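Local coordinates for protein UDP-glucose 6-dehydrogenase (Pyrobaculum islandicum, PDB 3VTF) that probably oxidises UDP-glucose to UDP-glucuronate, reducing two NAD+ for each sugar nucleotide converted, and holds bound UDP-glucose in this structure, at residues 40-45 against 185-190; 36-41 against 83-88; 23-28 against 96-101; 143-148 against 173-178; 137-142 against 169-174. All blocks are in the same frame, centred on the assembly; numbering follows the deposited sequence.

Interaction 1. Residues 40-45 against 185-190; sequences FALLGH and DFFKPD
F186 sets the edge of its ring against the face of F40 in a T-shaped stack, with the planes at 84° and the centroids 5.4 Å apart. F186 CZ leads, 3.7 Å from F40 CD1, while CE1 stands over the F40 ring toward its rim. Holding CG anti to its own N (chi1 175°) sends the F186 ring toward helix 31-43. Aliphatic contacts flank this pair. The two methyls of L43 are divided between two rings: CD1 meets F186 CE2 at 3.7 Å, and CD2 lies at the edge of F187, 3.9 Å from its CE1. L42 crosses F187 at about a right angle, its CD1 4.0 Å from F187 CZ. No hydrogen bond joins the segments, so shape and apolar contact carry the meeting. It brings together the C-terminal turns of two helices of the NAD-binding domain: helix 182-187 and helix 31-43, the first helix of the Rossmann-type fold, which ends at G44 in a Schellman motif.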
# COMPACT_ATOMS: atom_id res chain seq x y z
N PHE A 40 6.63 -6.92 30.16
CA PHE A 40 6.96 -5.81 31.03
C PHE A 40 7.72 -6.37 32.24
O PHE A 40 8.68 -5.71 32.73
CB PHE A 40 5.69 -5.06 31.52
CG PHE A 40 5.07 -4.13 30.47
CD1 PHE A 40 5.86 -3.30 29.73
CD2 PHE A 40 3.67 -4.02 30.35
CE1 PHE A 40 5.28 -2.38 28.82
CE2 PHE A 40 3.12 -3.17 29.39
CZ PHE A 40 3.93 -2.35 28.64
N ALA A 41 7.27 -7.53 32.77
CA ALA A 41 8.00 -8.12 33.92
C ALA A 41 9.45 -8.43 33.53
O ALA A 41 10.39 -8.16 34.31
CB ALA A 41 7.29 -9.38 34.43
N LEU A 42 9.66 -8.92 32.30
CA LEU A 42 11.01 -9.28 31.88
C LEU A 42 11.80 -8.06 31.57
O LEU A 42 13.01 -8.11 31.63
CB LEU A 42 11.01 -10.23 30.65
CG LEU A 42 10.44 -11.66 30.90
CD1 LEU A 42 10.41 -12.45 29.55
CD2 LEU A 42 11.20 -12.35 32.01
N LEU A 43 11.15 -6.94 31.20
CA LEU A 43 11.89 -5.68 31.04
C LEU A 43 12.35 -5.11 32.37
O LEU A 43 13.18 -4.23 32.37
CB LEU A 43 11.02 -4.58 30.34
CG LEU A 43 10.77 -4.79 28.86
CD1 LEU A 43 9.90 -3.60 28.35
CD2 LEU A 43 12.10 -4.90 28.11
N GLY A 44 11.78 -5.56 33.49
CA GLY A 44 12.28 -5.03 34.77
C GLY A 44 11.18 -4.33 35.59
O GLY A 44 11.48 -3.77 36.63
N HIS A 45 9.91 -4.48 35.21
CA HIS A 45 8.79 -3.85 35.94
C HIS A 45 8.10 -4.85 36.79
O HIS A 45 8.17 -6.01 36.56
CB HIS A 45 7.79 -3.19 34.95
CG HIS A 45 8.42 -2.10 34.11
ND1 HIS A 45 9.12 -1.04 34.67
CD2 HIS A 45 8.51 -1.96 32.74
CE1 HIS A 45 9.62 -0.26 33.67
NE2 HIS A 45 9.24 -0.82 32.48
N ASP A 185 7.92 -9.14 18.59
CA ASP A 185 7.41 -7.79 18.28
C ASP A 185 7.29 -6.96 19.52
O ASP A 185 7.29 -5.70 19.41
CB ASP A 185 5.96 -7.94 17.67
CG ASP A 185 5.99 -8.66 16.31
OD1 ASP A 185 7.08 -8.58 15.69
OD2 ASP A 185 4.99 -9.25 15.88
N PHE A 186 7.10 -7.62 20.69
CA PHE A 186 7.08 -6.87 21.96
C PHE A 186 8.52 -6.26 22.25
O PHE A 186 8.67 -5.06 22.54
CB PHE A 186 6.60 -7.73 23.15
CG PHE A 186 6.71 -6.98 24.49
CD1 PHE A 186 5.69 -6.13 24.89
CD2 PHE A 186 7.90 -7.00 25.27
CE1 PHE A 186 5.79 -5.34 26.03
CE2 PHE A 186 8.03 -6.19 26.41
CZ PHE A 186 6.96 -5.36 26.83
N PHE A 187 9.55 -7.10 22.19
CA PHE A 187 10.95 -6.66 22.54
C PHE A 187 11.62 -5.87 21.49
O PHE A 187 12.38 -4.98 21.81
CB PHE A 187 11.81 -7.85 22.91
CG PHE A 187 11.37 -8.49 24.20
CD1 PHE A 187 11.49 -7.79 25.40
CD2 PHE A 187 10.86 -9.78 24.23
CE1 PHE A 187 11.08 -8.39 26.61
CE2 PHE A 187 10.45 -10.39 25.41
CZ PHE A 187 10.55 -9.69 26.61
N LYS A 188 11.23 -6.10 20.25
CA LYS A 188 11.82 -5.36 19.14
C LYS A 188 10.72 -4.78 18.23
O LYS A 188 10.68 -5.09 17.06
CB LYS A 188 12.77 -6.26 18.33
CG LYS A 188 13.92 -6.94 19.09
CD LYS A 188 14.53 -8.05 18.18
CE LYS A 188 15.70 -8.82 18.77
NZ LYS A 188 16.67 -7.90 19.36
N PRO A 189 9.92 -3.83 18.74
CA PRO A 189 8.84 -3.24 17.92
C PRO A 189 9.44 -2.34 16.83
O PRO A 189 10.52 -1.78 17.03
CB PRO A 189 8.09 -2.38 18.91
CG PRO A 189 9.13 -1.95 19.90
CD PRO A 189 9.96 -3.25 20.09
N ASP A 190 8.75 -2.16 15.71
CA ASP A 190 9.23 -1.20 14.71
C ASP A 190 9.10 0.19 15.25
O ASP A 190 9.86 1.05 14.91
CB ASP A 190 8.27 -1.35 13.49
CG ASP A 190 8.48 -2.66 12.73
OD1 ASP A 190 9.54 -3.32 12.93
OD2 ASP A 190 7.58 -3.06 11.93

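Interaction 2. Residues 36-41 against 83-88; sequences HAVGFA and GRLSFA
A41 and R84 mark the nearest backbone approach, their CA atoms 5.6 Å apart, where helix 36-41 passes strand 85-87 at an axis distance of 9.2 Å and an angle of 145° between chain directions. R84, just before the strand begins, reaches across to the helix backbone. Its chain bends at chi3 (-69°), which swings the guanidinium group side-on to A41 O, and that oxygen is gripped by two nitrogens: R84 NE and R84 NH2 each donate to A41 O at 2.8 Å. The oxygen lies in the guanidinium plane; NE approaches in the carbonyl plane and NH2 is somewhat tilted from it. A41 O, which G44 N also reaches from the Schellman turn, sits near the C-terminal end of the helix, where the positive group would probably be favoured by the helix dipole. Helix 31-43 connects strands 23-27 and 46-50 in a beta-alpha-beta crossover of the Rossmann-type domain, and strand 85-87 lies beyond 46-50 in the same sheet. L85 points toward this helix. L85 CB rests on A41 CB at 4.0 Å, and the two methyls separate further along: CD2 meets V38 CG2 at 3.9 Å, crossing obliquely, while CD1 lies 4.3 Å from A37 CB. Helix 72-81 touches the same group through A75, L76 and A79, packing on V38 and L85.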
# COMPACT_ATOMS: atom_id res chain seq x y z
N HIS A 36 2.11 -8.64 26.97
CA HIS A 36 2.61 -7.40 27.66
C HIS A 36 2.91 -7.65 29.11
O HIS A 36 3.87 -7.10 29.67
CB HIS A 36 1.59 -6.28 27.52
CG HIS A 36 1.66 -5.62 26.14
ND1 HIS A 36 1.19 -6.23 25.01
CD2 HIS A 36 2.27 -4.45 25.74
CE1 HIS A 36 1.49 -5.44 23.93
NE2 HIS A 36 2.13 -4.36 24.40
N ALA A 37 2.06 -8.44 29.75
CA ALA A 37 2.29 -8.69 31.20
C ALA A 37 3.63 -9.37 31.41
O ALA A 37 4.42 -8.98 32.28
CB ALA A 37 1.14 -9.53 31.75
N VAL A 38 3.86 -10.43 30.65
CA VAL A 38 5.16 -11.14 30.71
C VAL A 38 6.35 -10.30 30.27
O VAL A 38 7.42 -10.28 30.94
CB VAL A 38 5.07 -12.46 29.87
CG1 VAL A 38 6.47 -13.07 29.64
CG2 VAL A 38 4.14 -13.45 30.55
N GLY A 39 6.18 -9.59 29.17
CA GLY A 39 7.25 -8.76 28.64
C GLY A 39 7.63 -7.60 29.58
O GLY A 39 8.82 -7.29 29.69
N PHE A 40 6.63 -6.92 30.16
CA PHE A 40 6.96 -5.81 31.03
C PHE A 40 7.72 -6.37 32.24
O PHE A 40 8.68 -5.71 32.73
CB PHE A 40 5.69 -5.06 31.52
CG PHE A 40 5.07 -4.13 30.47
CD1 PHE A 40 5.86 -3.30 29.73
CD2 PHE A 40 3.67 -4.02 30.35
CE1 PHE A 40 5.28 -2.38 28.82
CE2 PHE A 40 3.12 -3.17 29.39
CZ PHE A 40 3.93 -2.35 28.64
N ALA A 41 7.27 -7.53 32.77
CA ALA A 41 8.00 -8.12 33.92
C ALA A 41 9.45 -8.43 33.53
O ALA A 41 10.39 -8.16 34.31
CB ALA A 41 7.29 -9.38 34.43
N GLY A 83 9.93 -13.28 40.33
CA GLY A 83 9.14 -12.67 41.37
C GLY A 83 8.42 -11.37 40.94
O GLY A 83 7.58 -10.88 41.69
N ARG A 84 8.66 -10.89 39.71
CA ARG A 84 8.06 -9.59 39.29
C ARG A 84 6.62 -9.67 38.71
O ARG A 84 5.94 -8.63 38.63
CB ARG A 84 9.00 -8.81 38.34
CG ARG A 84 10.32 -8.43 38.98
CD ARG A 84 10.99 -7.31 38.25
NE ARG A 84 11.41 -7.83 36.95
CZ ARG A 84 12.59 -8.36 36.70
NH1 ARG A 84 13.54 -8.36 37.63
NH2 ARG A 84 12.80 -8.85 35.48
N LEU A 85 6.15 -10.86 38.35
CA LEU A 85 4.83 -11.03 37.79
C LEU A 85 3.92 -11.75 38.72
O LEU A 85 4.23 -12.87 39.11
CB LEU A 85 4.91 -11.90 36.49
CG LEU A 85 3.63 -12.30 35.75
CD1 LEU A 85 2.80 -11.00 35.40
CD2 LEU A 85 4.00 -13.02 34.43
N SER A 86 2.72 -11.21 38.99
CA SER A 86 1.75 -11.93 39.79
C SER A 86 0.39 -11.69 39.21
O SER A 86 0.23 -10.85 38.28
CB SER A 86 1.77 -11.43 41.28
OG SER A 86 1.55 -10.01 41.33
N PHE A 87 -0.61 -12.38 39.73
CA PHE A 87 -1.96 -12.14 39.25
C PHE A 87 -2.94 -11.84 40.38
O PHE A 87 -2.84 -12.47 41.46
CB PHE A 87 -2.44 -13.34 38.41
CG PHE A 87 -1.57 -13.61 37.26
CD1 PHE A 87 -1.79 -12.96 36.03
CD2 PHE A 87 -0.42 -14.42 37.40
CE1 PHE A 87 -0.92 -13.18 34.96
CE2 PHE A 87 0.44 -14.65 36.31
CZ PHE A 87 0.19 -14.04 35.09
N ALA A 88 -3.90 -10.92 40.15
CA ALA A 88 -4.77 -10.44 41.27
C ALA A 88 -6.02 -11.30 41.32
O ALA A 88 -6.33 -11.99 40.37
CB ALA A 88 -5.16 -8.95 41.16

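Interaction 3. Residues 23-28 against 96-101; sequences SLSVLG and AATDAT
S25 and T98 both hold their hydroxyls between the backbone N and the carbonyl carbon (chi1 42° and 57°), which turns S25 OG onto T98 OG1 at 2.6 Å in a hydrogen bond that either could donate. T98 OG1 is also within hydrogen-bonding reach of A94 O and V95 O at the end of helix 91-96, which would have to share its one proton, while T98 CG2 packs on the backbone of S23-L24, 3.5 Å from L24 C. Replacing T98 by a valine would remove the hydroxyl and is likely to leave S25 OG and the two helix carbonyls without this shared partner. Parallel pairing follows along the backbone. S25 N donates to A100 O at 2.8 Å; D99 N bonds to S23 O at 2.8 Å, and A100 N reaches the same oxygen weakly. A water links S23 N to D99 OD2, whereas D99 OD1 forms a salt bridge with K134. On one face L24 CD2 meets A100 CB at 4.0 Å; on the S25 and T101 face, T101 CG2 lies 3.6 Å from L27 CG. These are neighbouring parallel strands at the switch point of a Rossmann-type sheet, where chain order passes from one side of strand 23-27 to the other, and this strand runs into G28 of what is probably the glycine-rich dinucleotide-binding loop.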
# COMPACT_ATOMS: atom_id res chain seq x y z
N SER A 23 5.30 0.04 38.51
CA SER A 23 4.28 -0.94 38.96
C SER A 23 3.11 -0.83 38.01
O SER A 23 2.47 0.23 37.94
CB SER A 23 3.77 -0.70 40.42
OG SER A 23 4.92 -0.60 41.25
N LEU A 24 2.90 -1.88 37.24
CA LEU A 24 1.96 -1.84 36.12
C LEU A 24 0.99 -2.97 36.28
O LEU A 24 1.36 -4.13 36.62
CB LEU A 24 2.72 -2.11 34.79
CG LEU A 24 3.91 -1.20 34.55
CD1 LEU A 24 4.68 -1.58 33.26
CD2 LEU A 24 3.56 0.32 34.56
N SER A 25 -0.24 -2.69 35.95
CA SER A 25 -1.24 -3.76 35.87
C SER A 25 -1.70 -3.96 34.42
O SER A 25 -1.63 -3.03 33.62
CB SER A 25 -2.42 -3.49 36.85
OG SER A 25 -2.83 -2.14 36.85
N VAL A 26 -2.16 -5.16 34.08
CA VAL A 26 -2.74 -5.42 32.78
C VAL A 26 -4.09 -6.11 32.97
O VAL A 26 -4.17 -7.10 33.74
CB VAL A 26 -1.84 -6.40 31.98
CG1 VAL A 26 -2.47 -6.65 30.62
CG2 VAL A 26 -0.44 -5.79 31.86
N LEU A 27 -5.15 -5.55 32.33
CA LEU A 27 -6.51 -6.18 32.40
C LEU A 27 -6.83 -6.74 31.04
O LEU A 27 -6.88 -6.01 30.03
CB LEU A 27 -7.58 -5.12 32.76
CG LEU A 27 -7.32 -4.44 34.11
CD1 LEU A 27 -8.54 -3.52 34.36
CD2 LEU A 27 -7.24 -5.53 35.23
N GLY A 28 -7.05 -8.06 30.99
CA GLY A 28 -7.37 -8.71 29.75
C GLY A 28 -6.12 -9.47 29.35
O GLY A 28 -5.09 -8.89 28.97
N ALA A 96 -5.33 -1.19 42.11
CA ALA A 96 -4.99 -0.40 43.34
C ALA A 96 -3.57 -0.66 43.75
O ALA A 96 -2.95 0.18 44.39
CB ALA A 96 -5.96 -0.71 44.49
N ALA A 97 -3.00 -1.78 43.29
CA ALA A 97 -1.67 -2.16 43.70
C ALA A 97 -0.59 -1.58 42.71
O ALA A 97 0.62 -1.73 42.92
CB ALA A 97 -1.59 -3.72 43.82
N THR A 98 -1.00 -0.85 41.68
CA THR A 98 -0.05 -0.38 40.67
C THR A 98 -0.20 1.13 40.39
O THR A 98 -1.02 1.77 41.00
CB THR A 98 -0.22 -1.22 39.36
OG1 THR A 98 -1.56 -1.11 38.93
CG2 THR A 98 0.05 -2.79 39.60
N ASP A 99 0.56 1.69 39.45
CA ASP A 99 0.46 3.10 39.11
C ASP A 99 -0.04 3.35 37.69
O ASP A 99 -0.47 4.45 37.38
CB ASP A 99 1.78 3.74 39.25
CG ASP A 99 2.18 3.86 40.74
OD1 ASP A 99 1.29 4.14 41.56
OD2 ASP A 99 3.36 3.68 41.01
N ALA A 100 0.00 2.32 36.83
CA ALA A 100 -0.65 2.43 35.52
C ALA A 100 -1.26 1.11 35.12
O ALA A 100 -0.74 0.03 35.50
CB ALA A 100 0.44 2.84 34.49
N THR A 101 -2.41 1.14 34.43
CA THR A 101 -3.12 -0.11 34.07
C THR A 101 -3.25 -0.10 32.53
O THR A 101 -3.75 0.88 31.95
CB THR A 101 -4.55 -0.12 34.65
OG1 THR A 101 -4.42 -0.16 36.07
CG2 THR A 101 -5.40 -1.38 34.15
O HOH W 1 5.13 2.86 39.10

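Interaction 4. Residues 143-148 against 173-178; sequences KSTVPP and NPEFLR. With UPG (uridine-5'-diphosphate-glucose), chain B.
K143 and E175 meet where two loops leave the C-terminal ends of neighbouring parallel strands of the Rossmann-type domain, beside the substrate pocket. From CB and CG, which run alongside N173 O, the K143 chain bends at chi2 (-60°) and chi3 (-80°). CD comes doubtfully close to N173 O. CE packs on E175 CB at 3.4 Å. At the tip NZ donates to N173 O at 3.1 Å, though that oxygen's place is less sure, and weakly to P174 O at 3.2 Å, which would turn the ammonium group to backbone carbonyls of the facing loop. The K143 carbonyl is tied across by water: one molecule donates to K143 O (2.8 Å) and accepts from E175 N (3.1 Å), and a second links the same oxygen to E175 OE2. The other carboxylate oxygen, E175 OE1, accepts from L177 N. This probably helps fix the loop whose carbonyls face the sugar: UDP-glucose O3' donates to F176 O at 3.1 Å, and O4' to L177 O at 2.8 Å.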
# COMPACT_ATOMS: atom_id res chain seq x y z
N LYS A 143 -4.64 -0.29 25.42
CA LYS A 143 -3.91 -1.08 24.37
C LYS A 143 -4.92 -1.66 23.37
O LYS A 143 -4.59 -1.88 22.25
CB LYS A 143 -3.19 -2.25 25.02
CG LYS A 143 -1.94 -1.87 25.77
CD LYS A 143 -0.94 -1.22 24.87
CE LYS A 143 -0.16 -2.20 24.06
NZ LYS A 143 1.02 -1.38 23.49
N SER A 144 -6.16 -1.95 23.83
CA SER A 144 -7.29 -2.34 23.00
C SER A 144 -7.38 -1.47 21.75
O SER A 144 -7.19 -0.29 21.85
CB SER A 144 -8.63 -2.25 23.84
OG SER A 144 -8.46 -3.10 24.99
N THR A 145 -7.76 -2.08 20.61
CA THR A 145 -8.06 -1.37 19.41
C THR A 145 -9.42 -0.73 19.51
O THR A 145 -10.43 -1.44 19.58
CB THR A 145 -7.99 -2.36 18.18
OG1 THR A 145 -6.62 -2.86 18.15
CG2 THR A 145 -8.26 -1.54 16.88
N VAL A 146 -9.43 0.60 19.60
CA VAL A 146 -10.65 1.31 19.87
C VAL A 146 -10.74 2.46 18.88
O VAL A 146 -9.72 3.07 18.45
CB VAL A 146 -10.69 1.91 21.30
CG1 VAL A 146 -10.81 0.87 22.39
CG2 VAL A 146 -9.40 2.81 21.56
N PRO A 147 -11.96 2.83 18.49
CA PRO A 147 -12.08 3.94 17.55
C PRO A 147 -11.53 5.25 18.15
O PRO A 147 -11.53 5.44 19.36
CB PRO A 147 -13.60 4.06 17.34
CG PRO A 147 -14.20 2.69 17.75
CD PRO A 147 -13.21 2.13 18.80
N PRO A 148 -11.06 6.16 17.30
CA PRO A 148 -10.47 7.41 17.78
C PRO A 148 -11.46 8.18 18.58
O PRO A 148 -12.60 8.33 18.14
CB PRO A 148 -10.15 8.17 16.46
CG PRO A 148 -9.82 7.00 15.45
CD PRO A 148 -10.82 5.92 15.84
N ASN A 173 -2.01 3.77 23.66
CA ASN A 173 -0.69 3.20 23.36
C ASN A 173 -1.00 1.93 22.56
O ASN A 173 -1.12 0.79 23.10
CB ASN A 173 0.05 2.89 24.71
CG ASN A 173 1.39 2.18 24.50
OD1 ASN A 173 2.14 2.39 23.47
ND2 ASN A 173 1.69 1.29 25.41
N PRO A 174 -1.25 2.12 21.26
CA PRO A 174 -1.74 0.98 20.53
C PRO A 174 -0.70 -0.13 20.43
O PRO A 174 0.52 0.11 20.70
CB PRO A 174 -2.01 1.54 19.11
CG PRO A 174 -1.34 2.87 19.05
CD PRO A 174 -1.33 3.38 20.48
N GLU A 175 -1.18 -1.30 20.10
CA GLU A 175 -0.25 -2.45 20.02
C GLU A 175 -0.22 -2.97 18.61
O GLU A 175 -1.16 -2.73 17.84
CB GLU A 175 -0.67 -3.53 21.01
CG GLU A 175 -2.11 -3.95 20.79
CD GLU A 175 -2.22 -4.94 19.67
OE1 GLU A 175 -1.19 -5.67 19.37
OE2 GLU A 175 -3.31 -5.01 19.09
N PHE A 176 0.93 -3.52 18.22
CA PHE A 176 1.18 -3.89 16.86
C PHE A 176 1.73 -5.31 16.78
O PHE A 176 2.25 -5.69 15.71
CB PHE A 176 2.19 -2.91 16.26
CG PHE A 176 1.69 -1.49 16.20
CD1 PHE A 176 0.66 -1.11 15.31
CD2 PHE A 176 2.20 -0.53 17.08
CE1 PHE A 176 0.18 0.21 15.26
CE2 PHE A 176 1.74 0.80 17.02
CZ PHE A 176 0.70 1.14 16.13
N LEU A 177 1.54 -6.08 17.86
CA LEU A 177 2.02 -7.43 17.98
C LEU A 177 1.35 -8.30 16.90
O LEU A 177 0.14 -8.26 16.76
CB LEU A 177 1.60 -8.02 19.37
CG LEU A 177 2.19 -7.23 20.59
CD1 LEU A 177 2.06 -8.15 21.79
CD2 LEU A 177 3.67 -6.81 20.40
N ARG A 178 2.10 -9.18 16.24
CA ARG A 178 1.44 -10.24 15.43
C ARG A 178 1.43 -11.56 16.17
O ARG A 178 2.44 -11.99 16.81
CB ARG A 178 2.09 -10.43 14.05
CG ARG A 178 2.50 -9.14 13.43
CD ARG A 178 3.23 -9.38 12.13
NE ARG A 178 4.59 -9.87 12.30
CZ ARG A 178 5.63 -9.14 12.66
NH1 ARG A 178 5.51 -7.84 12.91
NH2 ARG A 178 6.81 -9.73 12.77
N1 UPG B . -2.26 -12.75 5.02
C2 UPG B . -2.47 -12.85 3.61
N3 UPG B . -1.52 -12.43 2.79
C4 UPG B . -0.37 -11.82 3.29
C5 UPG B . -0.13 -11.67 4.70
C6 UPG B . -1.17 -12.13 5.55
O2 UPG B . -3.53 -13.37 3.13
O4 UPG B . 0.49 -11.38 2.46
C1C UPG B . -3.39 -13.22 5.86
C2C UPG B . -2.89 -14.23 6.87
O2C UPG B . -2.94 -15.56 6.38
C3C UPG B . -3.89 -14.04 8.04
C4C UPG B . -4.25 -12.55 7.98
O4C UPG B . -3.77 -12.10 6.69
O3C UPG B . -5.12 -14.74 7.73
C5C UPG B . -3.57 -11.70 9.08
O5C UPG B . -2.21 -12.14 9.17
PA UPG B . -1.19 -11.42 10.31
O1A UPG B . -1.01 -9.90 10.00
O2A UPG B . 0.01 -12.38 10.54
O3A UPG B . -2.05 -11.76 11.63
PB UPG B . -2.36 -10.89 12.99
O1B UPG B . -1.77 -11.66 14.15
O2B UPG B . -3.90 -10.89 12.81
O3B UPG B . -1.60 -9.49 12.99
C1' UPG B . -2.30 -8.27 12.60
C2' UPG B . -1.24 -7.24 12.26
C3' UPG B . -0.55 -6.82 13.58
C4' UPG B . -1.65 -6.29 14.54
C5' UPG B . -2.60 -7.50 14.89
C6' UPG B . -3.80 -7.19 15.80
O2' UPG B . -0.34 -8.09 11.45
O3' UPG B . 0.38 -5.80 13.25
O4' UPG B . -0.98 -5.90 15.76
O5' UPG B . -3.21 -7.80 13.60
O6' UPG B . -4.21 -5.81 15.62
O HOH W 2 -4.25 -1.10 19.59
O HOH W 3 -5.09 -4.66 20.78

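Interaction 5. Residues 137-142 against 169-174; sequences WHLVVV and SVASNP
S169 meets the 137-142 segment through its hydroxyl, its N-H and its C=O: W137 NE1 donates to S169 OG at 2.9 Å, with the oxygen at the edge of the indole and near its plane; CG anti to the backbone N (chi1 176°) places the ring there. S169 OG also bonds to D198 OD2. A phenylalanine in place of W137 would keep a ring but is likely to leave S169 OG without its N-H donor. On the backbone S169 N bonds to H138 O, and V140 N to S169 O at 2.8 Å. A171 continues the ladder: its N meets V140 O at 2.9 Å in a bent bond (136° at the hydrogen), and its O accepts from V142 N at 2.9 Å. A171 CB faces L139 CD1 at 4.2 Å, on the side of the sheet where helix 199-208 packs. V142 closes the pairing, its O accepting from N173 N at 3.1 Å and from a water that also bonds to S172 OG. The side chain of V142, with V140, V170 and S172, faces the other way, onto helix 151-160, which links strands 139-142 and 169-172 as a beta-alpha-beta unit. The strands run 19° from parallel, and the buried backbone groups named here are satisfied across the pairing, leaving mostly apolar side chains to meet the helices on the two faces.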
# COMPACT_ATOMS: atom_id res chain seq x y z
N TRP A 137 -2.88 9.52 42.14
CA TRP A 137 -2.85 9.58 40.68
C TRP A 137 -2.50 8.22 40.13
O TRP A 137 -1.72 7.45 40.75
CB TRP A 137 -1.79 10.54 40.28
CG TRP A 137 -1.59 10.63 38.78
CD1 TRP A 137 -2.25 11.48 37.90
CD2 TRP A 137 -0.60 9.91 37.95
NE1 TRP A 137 -1.79 11.32 36.64
CE2 TRP A 137 -0.80 10.39 36.58
CE3 TRP A 137 0.35 8.88 38.18
CZ2 TRP A 137 -0.04 9.92 35.51
CZ3 TRP A 137 1.13 8.42 37.09
CH2 TRP A 137 0.94 8.94 35.78
N HIS A 138 -3.09 7.93 38.98
CA HIS A 138 -2.88 6.67 38.25
C HIS A 138 -2.93 6.98 36.75
O HIS A 138 -3.57 7.95 36.34
CB HIS A 138 -4.08 5.78 38.49
CG HIS A 138 -3.77 4.28 38.33
ND1 HIS A 138 -4.15 3.57 37.23
CD2 HIS A 138 -3.11 3.37 39.17
CE1 HIS A 138 -3.74 2.29 37.34
NE2 HIS A 138 -3.11 2.17 38.53
N LEU A 139 -2.27 6.14 35.93
CA LEU A 139 -2.37 6.27 34.48
C LEU A 139 -3.20 5.17 33.87
O LEU A 139 -2.96 3.99 34.10
CB LEU A 139 -0.95 6.29 33.86
CG LEU A 139 -0.84 6.29 32.32
CD1 LEU A 139 -1.44 7.55 31.69
CD2 LEU A 139 0.63 6.19 31.95
N VAL A 140 -4.17 5.52 33.04
CA VAL A 140 -5.00 4.49 32.40
C VAL A 140 -4.52 4.40 30.92
O VAL A 140 -4.55 5.41 30.17
CB VAL A 140 -6.45 4.99 32.37
CG1 VAL A 140 -7.34 3.92 31.75
CG2 VAL A 140 -6.89 5.30 33.83
N VAL A 141 -4.06 3.22 30.51
CA VAL A 141 -3.50 3.13 29.14
C VAL A 141 -4.36 2.17 28.33
O VAL A 141 -4.60 0.99 28.76
CB VAL A 141 -2.02 2.59 29.22
CG1 VAL A 141 -1.37 2.53 27.77
CG2 VAL A 141 -1.15 3.44 30.17
N VAL A 142 -4.80 2.60 27.17
CA VAL A 142 -5.66 1.76 26.37
C VAL A 142 -4.78 1.04 25.30
O VAL A 142 -4.25 1.73 24.39
CB VAL A 142 -6.75 2.60 25.65
CG1 VAL A 142 -7.68 1.65 24.85
CG2 VAL A 142 -7.60 3.49 26.63
N SER A 169 -4.64 10.20 34.72
CA SER A 169 -4.36 10.59 33.32
C SER A 169 -4.61 9.38 32.43
O SER A 169 -4.83 8.27 32.94
CB SER A 169 -2.87 11.03 33.16
OG SER A 169 -2.56 12.16 33.97
N VAL A 170 -4.74 9.63 31.12
CA VAL A 170 -5.15 8.58 30.16
C VAL A 170 -4.11 8.66 29.04
O VAL A 170 -3.43 9.71 28.83
CB VAL A 170 -6.56 8.75 29.56
CG1 VAL A 170 -7.64 8.67 30.67
CG2 VAL A 170 -6.70 10.10 28.80
N ALA A 171 -3.99 7.58 28.28
CA ALA A 171 -3.15 7.57 27.13
C ALA A 171 -3.61 6.43 26.22
O ALA A 171 -3.96 5.34 26.73
CB ALA A 171 -1.67 7.33 27.50
N SER A 172 -3.48 6.63 24.93
CA SER A 172 -3.69 5.54 23.95
C SER A 172 -2.23 5.07 23.63
O SER A 172 -1.34 5.89 23.41
CB SER A 172 -4.32 6.17 22.69
OG SER A 172 -4.19 5.26 21.60
N ASN A 173 -2.01 3.77 23.66
CA ASN A 173 -0.69 3.20 23.36
C ASN A 173 -1.00 1.93 22.56
O ASN A 173 -1.12 0.79 23.10
CB ASN A 173 0.05 2.89 24.71
CG ASN A 173 1.39 2.18 24.50
OD1 ASN A 173 2.14 2.39 23.47
ND2 ASN A 173 1.69 1.29 25.41
N PRO A 174 -1.25 2.12 21.26
CA PRO A 174 -1.74 0.98 20.53
C PRO A 174 -0.70 -0.13 20.43
O PRO A 174 0.52 0.11 20.70
CB PRO A 174 -2.01 1.54 19.11
CG PRO A 174 -1.34 2.87 19.05
CD PRO A 174 -1.33 3.38 20.48
O HOH W 4 -5.40 3.01 21.93

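From the N terminus, strand 23-27 opens interaction 3, which closes on residues 96-101 and puts the first and fourth strands side by side. Within that loop lies interaction 2, bringing edge strand 85-87 back to helix 31-43. Interaction 1 starts from the same helix but runs on to helix 182-187, so it crosses interaction 3. Interactions 5 and 4 open after interaction 3 has closed, and both fall within the span of interaction 1. They share N173 and P174: strand pairing passes into loops that reach the UDP-glucose pocket. Backbone bonds between strands 100-103 and 139-142 join interactions 3 and 5 in one sheet, and a salt bridge between D185 and R178 ties interaction 1 to interaction 4.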